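Local coordinates for nucleoporin NUP170 (Chaetomium thermophilum, PDB 5HAX), which is a nucleoporin that probably serves as a structural scaffold component of the nuclear pore complex, pairing a beta-propeller-like region with an alpha-helical one, at residues L591-L602 / K624-L635. Numbering follows the deposited sequence.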
ATOM      1  N   LEU A 591     -20.808  -5.610  15.596  1.00 49.60           N
ATOM      2  CA  LEU A 591     -19.923  -5.691  16.753  1.00 45.29           C
ATOM      3  C   LEU A 591     -18.890  -6.794  16.573  1.00 42.11           C
ATOM      4  O   LEU A 591     -17.711  -6.612  16.900  1.00 42.74           O
ATOM      5  CB  LEU A 591     -20.739  -5.924  18.023  1.00 46.13           C
ATOM      6  CG  LEU A 591     -19.939  -6.106  19.316  1.00 53.30           C
ATOM      7  CD1 LEU A 591     -19.128  -4.856  19.626  1.00 52.39           C
ATOM      8  CD2 LEU A 591     -20.869  -6.453  20.469  1.00 55.76           C
ATOM      9  N   ALA A 592     -19.317  -7.947  16.054  1.00 41.76           N
ATOM     10  CA  ALA A 592     -18.385  -9.036  15.788  1.00 44.83           C
ATOM     11  C   ALA A 592     -17.385  -8.654  14.704  1.00 49.13           C
ATOM     12  O   ALA A 592     -16.199  -8.991  14.798  1.00 41.59           O
ATOM     13  CB  ALA A 592     -19.155 -10.291  15.384  1.00 44.65           C
ATOM     14  N   LEU A 593     -17.845  -7.954  13.666  1.00 45.37           N
ATOM     15  CA  LEU A 593     -16.951  -7.555  12.584  1.00 45.18           C
ATOM     16  C   LEU A 593     -15.898  -6.575  13.085  1.00 44.50           C
ATOM     17  O   LEU A 593     -14.701  -6.752  12.834  1.00 42.23           O
ATOM     18  CB  LEU A 593     -17.762  -6.944  11.440  1.00 45.65           C
ATOM     19  CG  LEU A 593     -17.012  -6.615  10.148  1.00 47.95           C
ATOM     20  CD1 LEU A 593     -16.362  -7.859   9.557  1.00 38.98           C
ATOM     21  CD2 LEU A 593     -17.962  -5.976   9.144  1.00 46.99           C
ATOM     22  N   TYR A 594     -16.330  -5.541  13.810  1.00 43.25           N
ATOM     23  CA  TYR A 594     -15.393  -4.565  14.354  1.00 40.25           C
ATOM     24  C   TYR A 594     -14.383  -5.229  15.283  1.00 45.55           C
ATOM     25  O   TYR A 594     -13.171  -5.026  15.146  1.00 44.35           O
ATOM     26  CB  TYR A 594     -16.161  -3.465  15.088  1.00 39.61           C
ATOM     27  CG  TYR A 594     -15.284  -2.369  15.644  1.00 46.31           C
ATOM     28  CD1 TYR A 594     -14.323  -1.757  14.853  1.00 46.98           C
ATOM     29  CD2 TYR A 594     -15.426  -1.936  16.956  1.00 50.09           C
ATOM     30  CE1 TYR A 594     -13.519  -0.751  15.353  1.00 48.26           C
ATOM     31  CE2 TYR A 594     -14.625  -0.929  17.466  1.00 46.40           C
ATOM     32  CZ  TYR A 594     -13.675  -0.339  16.660  1.00 48.03           C
ATOM     33  OH  TYR A 594     -12.874   0.662  17.159  1.00 42.77           O
ATOM     34  N   LEU A 595     -14.867  -6.032  16.237  1.00 47.57           N
ATOM     35  CA  LEU A 595     -13.970  -6.678  17.191  1.00 44.63           C
ATOM     36  C   LEU A 595     -12.959  -7.574  16.486  1.00 43.55           C
ATOM     37  O   LEU A 595     -11.768  -7.564  16.825  1.00 44.15           O
ATOM     38  CB  LEU A 595     -14.777  -7.489  18.205  1.00 50.86           C
ATOM     39  CG  LEU A 595     -13.953  -8.329  19.188  1.00 48.77           C
ATOM     40  CD1 LEU A 595     -13.020  -7.444  20.000  1.00 48.99           C
ATOM     41  CD2 LEU A 595     -14.867  -9.136  20.097  1.00 46.00           C
ATOM     42  N   THR A 596     -13.417  -8.365  15.514  1.00 39.12           N
ATOM     43  CA  THR A 596     -12.513  -9.246  14.782  1.00 50.05           C
ATOM     44  C   THR A 596     -11.389  -8.453  14.133  1.00 42.33           C
ATOM     45  O   THR A 596     -10.212  -8.816  14.239  1.00 43.91           O
ATOM     46  CB  THR A 596     -13.289 -10.032  13.725  1.00 49.62           C
ATOM     47  OG1 THR A 596     -14.273 -10.854  14.366  1.00 46.74           O
ATOM     48  CG2 THR A 596     -12.348 -10.912  12.900  1.00 51.10           C
ATOM     49  N   ARG A 597     -11.737  -7.356  13.460  1.00 39.53           N
ATOM     50  CA  ARG A 597     -10.738  -6.576  12.740  1.00 42.47           C
ATOM     51  C   ARG A 597      -9.754  -5.908  13.693  1.00 46.16           C
ATOM     52  O   ARG A 597      -8.616  -5.620  13.307  1.00 51.30           O
ATOM     53  CB  ARG A 597     -11.436  -5.543  11.852  1.00 36.71           C
ATOM     54  CG  ARG A 597     -12.166  -6.176  10.672  1.00 38.10           C
ATOM     55  CD  ARG A 597     -13.073  -5.192   9.944  1.00 41.15           C
ATOM     56  NE  ARG A 597     -13.606  -5.767   8.707  1.00 38.14           N
ATOM     57  CZ  ARG A 597     -14.500  -5.172   7.922  1.00 37.70           C
ATOM     58  NH1 ARG A 597     -14.980  -3.976   8.240  1.00 40.33           N
ATOM     59  NH2 ARG A 597     -14.920  -5.775   6.818  1.00 42.76           N
ATOM     60  N   LEU A 598     -10.161  -5.666  14.941  1.00 45.14           N
ATOM     61  CA  LEU A 598      -9.238  -5.097  15.919  1.00 45.51           C
ATOM     62  C   LEU A 598      -8.155  -6.091  16.331  1.00 41.83           C
ATOM     63  O   LEU A 598      -7.066  -5.674  16.744  1.00 44.59           O
ATOM     64  CB  LEU A 598      -9.999  -4.614  17.155  1.00 44.43           C
ATOM     65  CG  LEU A 598     -10.908  -3.393  17.010  1.00 52.21           C
ATOM     66  CD1 LEU A 598     -11.581  -3.108  18.345  1.00 57.73           C
ATOM     67  CD2 LEU A 598     -10.149  -2.166  16.520  1.00 46.67           C
ATOM     68  N   VAL A 599      -8.423  -7.396  16.231  1.00 42.86           N
ATOM     69  CA  VAL A 599      -7.500  -8.422  16.703  1.00 44.49           C
ATOM     70  C   VAL A 599      -7.035  -9.351  15.584  1.00 47.84           C
ATOM     71  O   VAL A 599      -6.435 -10.391  15.862  1.00 43.41           O
ATOM     72  CB  VAL A 599      -8.120  -9.242  17.854  1.00 45.29           C
ATOM     73  CG1 VAL A 599      -8.509  -8.333  19.009  1.00 44.50           C
ATOM     74  CG2 VAL A 599      -9.316 -10.052  17.366  1.00 39.11           C
ATOM     75  N   ARG A 600      -7.288  -8.998  14.320  1.00 46.73           N
ATOM     76  CA  ARG A 600      -6.967  -9.915  13.229  1.00 45.88           C
ATOM     77  C   ARG A 600      -5.470 -10.206  13.149  1.00 45.00           C
ATOM     78  O   ARG A 600      -5.077 -11.314  12.766  1.00 46.77           O
ATOM     79  CB  ARG A 600      -7.471  -9.349  11.899  1.00 49.37           C
ATOM     80  CG  ARG A 600      -6.648  -8.196  11.357  1.00 48.41           C
ATOM     81  CD  ARG A 600      -7.420  -7.400  10.314  1.00 42.37           C
ATOM     82  NE  ARG A 600      -7.894  -8.233   9.210  1.00 46.17           N
ATOM     83  CZ  ARG A 600      -7.217  -8.463   8.086  1.00 50.09           C
ATOM     84  NH1 ARG A 600      -7.743  -9.234   7.143  1.00 50.01           N
ATOM     85  NH2 ARG A 600      -6.017  -7.928   7.896  1.00 46.07           N
ATOM     86  N   THR A 601      -4.623  -9.238  13.508  1.00 41.96           N
ATOM     87  CA  THR A 601      -3.182  -9.468  13.501  1.00 47.02           C
ATOM     88  C   THR A 601      -2.721 -10.371  14.640  1.00 50.40           C
ATOM     89  O   THR A 601      -1.582 -10.846  14.604  1.00 49.53           O
ATOM     90  CB  THR A 601      -2.423  -8.140  13.590  1.00 50.47           C
ATOM     91  OG1 THR A 601      -2.726  -7.494  14.834  1.00 64.66           O
ATOM     92  CG2 THR A 601      -2.794  -7.219  12.435  1.00 57.73           C
ATOM     93  N   LEU A 602      -3.575 -10.619  15.635  1.00 53.68           N
ATOM     94  CA  LEU A 602      -3.226 -11.379  16.832  1.00 52.06           C
ATOM     95  C   LEU A 602      -3.746 -12.809  16.799  1.00 45.04           C
ATOM     96  O   LEU A 602      -2.989 -13.750  17.052  1.00 47.92           O
ATOM     97  CB  LEU A 602      -3.793 -10.675  18.071  1.00 51.00           C
ATOM     98  CG  LEU A 602      -2.827  -9.930  18.987  1.00 59.45           C
ATOM     99  CD1 LEU A 602      -1.957  -8.973  18.197  1.00 64.43           C
ATOM    100  CD2 LEU A 602      -3.616  -9.184  20.054  1.00 56.43           C
ATOM    101  N   LYS A 624       2.233  -2.567  19.628  1.00 62.82           N
ATOM    102  CA  LYS A 624       1.028  -2.961  18.909  1.00 67.58           C
ATOM    103  C   LYS A 624       0.009  -3.586  19.853  1.00 58.59           C
ATOM    104  O   LYS A 624      -1.199  -3.370  19.701  1.00 56.81           O
ATOM    105  CB  LYS A 624       1.391  -3.933  17.787  1.00 64.10           C
ATOM    106  CG  LYS A 624       0.235  -4.290  16.870  1.00 69.56           C
ATOM    107  CD  LYS A 624      -0.198  -3.104  16.026  1.00 68.87           C
ATOM    108  CE  LYS A 624      -1.390  -3.455  15.155  1.00 63.37           C
ATOM    109  NZ  LYS A 624      -1.333  -2.774  13.834  1.00 77.15           N
ATOM    110  N   LEU A 625       0.473  -4.365  20.831  1.00 59.01           N
ATOM    111  CA  LEU A 625      -0.440  -4.963  21.798  1.00 58.81           C
ATOM    112  C   LEU A 625      -1.143  -3.901  22.631  1.00 54.96           C
ATOM    113  O   LEU A 625      -2.306  -4.082  23.014  1.00 51.10           O
ATOM    114  CB  LEU A 625       0.318  -5.935  22.702  1.00 57.86           C
ATOM    115  CG  LEU A 625       0.817  -7.214  22.026  1.00 65.33           C
ATOM    116  CD1 LEU A 625       1.812  -7.940  22.919  1.00 61.25           C
ATOM    117  CD2 LEU A 625      -0.347  -8.128  21.666  1.00 57.87           C
ATOM    118  N   VAL A 626      -0.464  -2.788  22.915  1.00 55.58           N
ATOM    119  CA  VAL A 626      -1.070  -1.721  23.708  1.00 60.56           C
ATOM    120  C   VAL A 626      -2.231  -1.091  22.948  1.00 53.89           C
ATOM    121  O   VAL A 626      -3.340  -0.958  23.480  1.00 60.21           O
ATOM    122  CB  VAL A 626      -0.009  -0.669  24.086  1.00 61.60           C
ATOM    123  CG1 VAL A 626      -0.661   0.571  24.697  1.00 63.41           C
ATOM    124  CG2 VAL A 626       1.008  -1.266  25.047  1.00 60.68           C
ATOM    125  N   THR A 627      -1.992  -0.681  21.700  1.00 59.72           N
ATOM    126  CA  THR A 627      -3.039  -0.026  20.922  1.00 61.81           C
ATOM    127  C   THR A 627      -4.239  -0.945  20.729  1.00 50.73           C
ATOM    128  O   THR A 627      -5.390  -0.504  20.827  1.00 55.56           O
ATOM    129  CB  THR A 627      -2.491   0.423  19.567  1.00 66.25           C
ATOM    130  OG1 THR A 627      -2.039  -0.718  18.828  1.00 72.79           O
ATOM    131  CG2 THR A 627      -1.336   1.399  19.750  1.00 56.29           C
ATOM    132  N   ILE A 628      -3.991  -2.226  20.450  1.00 46.67           N
ATOM    133  CA  ILE A 628      -5.087  -3.181  20.306  1.00 49.01           C
ATOM    134  C   ILE A 628      -5.906  -3.230  21.589  1.00 54.65           C
ATOM    135  O   ILE A 628      -7.141  -3.169  21.561  1.00 44.61           O
ATOM    136  CB  ILE A 628      -4.542  -4.571  19.930  1.00 53.96           C
ATOM    137  CG1 ILE A 628      -3.921  -4.534  18.531  1.00 51.66           C
ATOM    138  CG2 ILE A 628      -5.652  -5.620  19.983  1.00 49.46           C
ATOM    139  CD1 ILE A 628      -3.162  -5.790  18.167  1.00 47.50           C
ATOM    140  N   GLN A 629      -5.226  -3.333  22.734  1.00 50.25           N
ATOM    141  CA  GLN A 629      -5.925  -3.383  24.014  1.00 48.56           C
ATOM    142  C   GLN A 629      -6.733  -2.115  24.254  1.00 48.93           C
ATOM    143  O   GLN A 629      -7.881  -2.179  24.709  1.00 49.33           O
ATOM    144  CB  GLN A 629      -4.924  -3.595  25.148  1.00 54.10           C
ATOM    145  CG  GLN A 629      -5.557  -3.590  26.527  1.00 58.61           C
ATOM    146  CD  GLN A 629      -4.578  -3.967  27.617  1.00 50.54           C
ATOM    147  OE1 GLN A 629      -4.879  -4.793  28.478  1.00 66.16           O
ATOM    148  NE2 GLN A 629      -3.399  -3.358  27.591  1.00 57.09           N
ATOM    149  N   GLU A 630      -6.146  -0.952  23.966  1.00 47.27           N
ATOM    150  CA  GLU A 630      -6.875   0.301  24.124  1.00 60.63           C
ATOM    151  C   GLU A 630      -8.131   0.315  23.264  1.00 55.18           C
ATOM    152  O   GLU A 630      -9.202   0.731  23.723  1.00 52.17           O
ATOM    153  CB  GLU A 630      -5.972   1.481  23.767  1.00 53.61           C
ATOM    154  CG  GLU A 630      -4.845   1.725  24.758  1.00 69.06           C
ATOM    155  CD  GLU A 630      -3.927   2.853  24.326  1.00 79.37           C
ATOM    156  OE1 GLU A 630      -4.170   3.444  23.253  1.00 78.92           O
ATOM    157  OE2 GLU A 630      -2.960   3.148  25.060  1.00 88.07           O
ATOM    158  N   ASN A 631      -8.021  -0.142  22.014  1.00 53.73           N
ATOM    159  CA  ASN A 631      -9.184  -0.183  21.134  1.00 52.09           C
ATOM    160  C   ASN A 631     -10.259  -1.112  21.683  1.00 43.35           C
ATOM    161  O   ASN A 631     -11.446  -0.766  21.680  1.00 43.46           O
ATOM    162  CB  ASN A 631      -8.768  -0.621  19.729  1.00 51.65           C
ATOM    163  CG  ASN A 631      -7.993   0.452  18.985  1.00 56.79           C
ATOM    164  OD1 ASN A 631      -8.079   1.637  19.309  1.00 52.26           O
ATOM    165  ND2 ASN A 631      -7.238   0.040  17.973  1.00 48.32           N
ATOM    166  N   VAL A 632      -9.865  -2.300  22.152  1.00 43.54           N
ATOM    167  CA  VAL A 632     -10.834  -3.228  22.730  1.00 51.63           C
ATOM    168  C   VAL A 632     -11.499  -2.605  23.950  1.00 49.21           C
ATOM    169  O   VAL A 632     -12.714  -2.726  24.143  1.00 42.63           O
ATOM    170  CB  VAL A 632     -10.148  -4.563  23.083  1.00 50.40           C
ATOM    171  CG1 VAL A 632     -11.090  -5.468  23.875  1.00 51.27           C
ATOM    172  CG2 VAL A 632      -9.671  -5.270  21.820  1.00 47.39           C
ATOM    173  N   GLU A 633     -10.715  -1.926  24.791  1.00 50.77           N
ATOM    174  CA  GLU A 633     -11.262  -1.347  26.015  1.00 54.86           C
ATOM    175  C   GLU A 633     -12.214  -0.196  25.713  1.00 53.14           C
ATOM    176  O   GLU A 633     -13.259  -0.064  26.361  1.00 49.45           O
ATOM    177  CB  GLU A 633     -10.125  -0.881  26.923  1.00 48.80           C
ATOM    178  CG  GLU A 633      -9.395  -2.020  27.623  1.00 63.89           C
ATOM    179  CD  GLU A 633     -10.269  -2.744  28.637  1.00 70.09           C
ATOM    180  OE1 GLU A 633      -9.869  -3.832  29.100  1.00 68.14           O
ATOM    181  OE2 GLU A 633     -11.357  -2.227  28.971  1.00 65.04           O
ATOM    182  N   ARG A 634     -11.871   0.656  24.743  1.00 50.49           N
ATOM    183  CA  ARG A 634     -12.779   1.735  24.365  1.00 51.49           C
ATOM    184  C   ARG A 634     -14.089   1.182  23.820  1.00 47.37           C
ATOM    185  O   ARG A 634     -15.160   1.758  24.048  1.00 49.74           O
ATOM    186  CB  ARG A 634     -12.118   2.660  23.342  1.00 61.62           C
ATOM    187  CG  ARG A 634     -11.302   3.784  23.965  1.00 71.49           C
ATOM    188  CD  ARG A 634     -11.307   5.040  23.102  1.00 83.44           C
ATOM    189  NE  ARG A 634     -12.642   5.621  22.970  1.00 89.42           N
ATOM    190  CZ  ARG A 634     -12.886   6.854  22.534  1.00 91.36           C
ATOM    191  NH1 ARG A 634     -14.135   7.294  22.445  1.00 83.06           N
ATOM    192  NH2 ARG A 634     -11.885   7.655  22.190  1.00 88.89           N
ATOM    193  N   LEU A 635     -14.025   0.062  23.096  1.00 46.82           N
ATOM    194  CA  LEU A 635     -15.245  -0.603  22.652  1.00 50.91           C
ATOM    195  C   LEU A 635     -16.059  -1.091  23.846  1.00 49.37           C
ATOM    196  O   LEU A 635     -17.279  -0.898  23.905  1.00 53.93           O
ATOM    197  CB  LEU A 635     -14.899  -1.766  21.719  1.00 42.61           C
ATOM    198  CG  LEU A 635     -16.053  -2.681  21.295  1.00 52.54           C
ATOM    199  CD1 LEU A 635     -17.160  -1.893  20.604  1.00 41.27           C
ATOM    200  CD2 LEU A 635     -15.537  -3.790  20.391  1.00 54.61           C
TER
HETATM  201  O   HOH W   1     -12.408   1.013  19.762  1.00 45.06           O
HETATM  202  O   HOH W   2      -6.588  -2.999  16.716  1.00 50.70           O
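Lys-624 lays its aliphatic chain beside Thr-601, CE lying 4.3 Å from Thr-601 OG1, while its ammonium forms a weak, long ion pair with Asp-468. Leu-625 turns CD2 against CD2 of Leu-602 at 3.8 Å. Ile-628 sits where the backbones draw closest. With CG1 anti to the carbonyl carbon (chi1 -67°) and the chain extended beyond it (chi2 171°), its CD1 meets Leu-602 CD1 tip to tip at 3.4 Å, shorter than usual for two methyls and so perhaps not exact; CG2 packs on Leu-598 O and Val-599 CG1. Leu-598 O accepts a hydrogen bond from a water, which takes a weak one from Asn-631 ND2. Asn-631 rests its CB on Leu-598 CD2, and its backbone O accepts a hydrogen bond from a second water, whose O lies 2.7 Å from Tyr-594 OH. Val-632 applies CG2 to Leu-595 CD1 and Val-599 CG1. Both methyls of Leu-635 touch Leu-591 CD1 and, obliquely, the CD2 side of the Tyr-594 ring; Leu-635 CD1 lies 3.7 Å from Leu-591 CD1, and Leu-598 CD1 lies over one face of that ring, toward its rim. Met-679 of helix 663-694 adjoins Leu-591, Leu-595 and Leu-635. Without direct hydrogen bonds, helices 591-599 and 624-635 run nearly antiparallel (165°, axes 10.0 Å apart at closest approach), a mostly apolar pair bridged by two waters, consistent with the alpha-helical solenoid of scaffold nucleoporins.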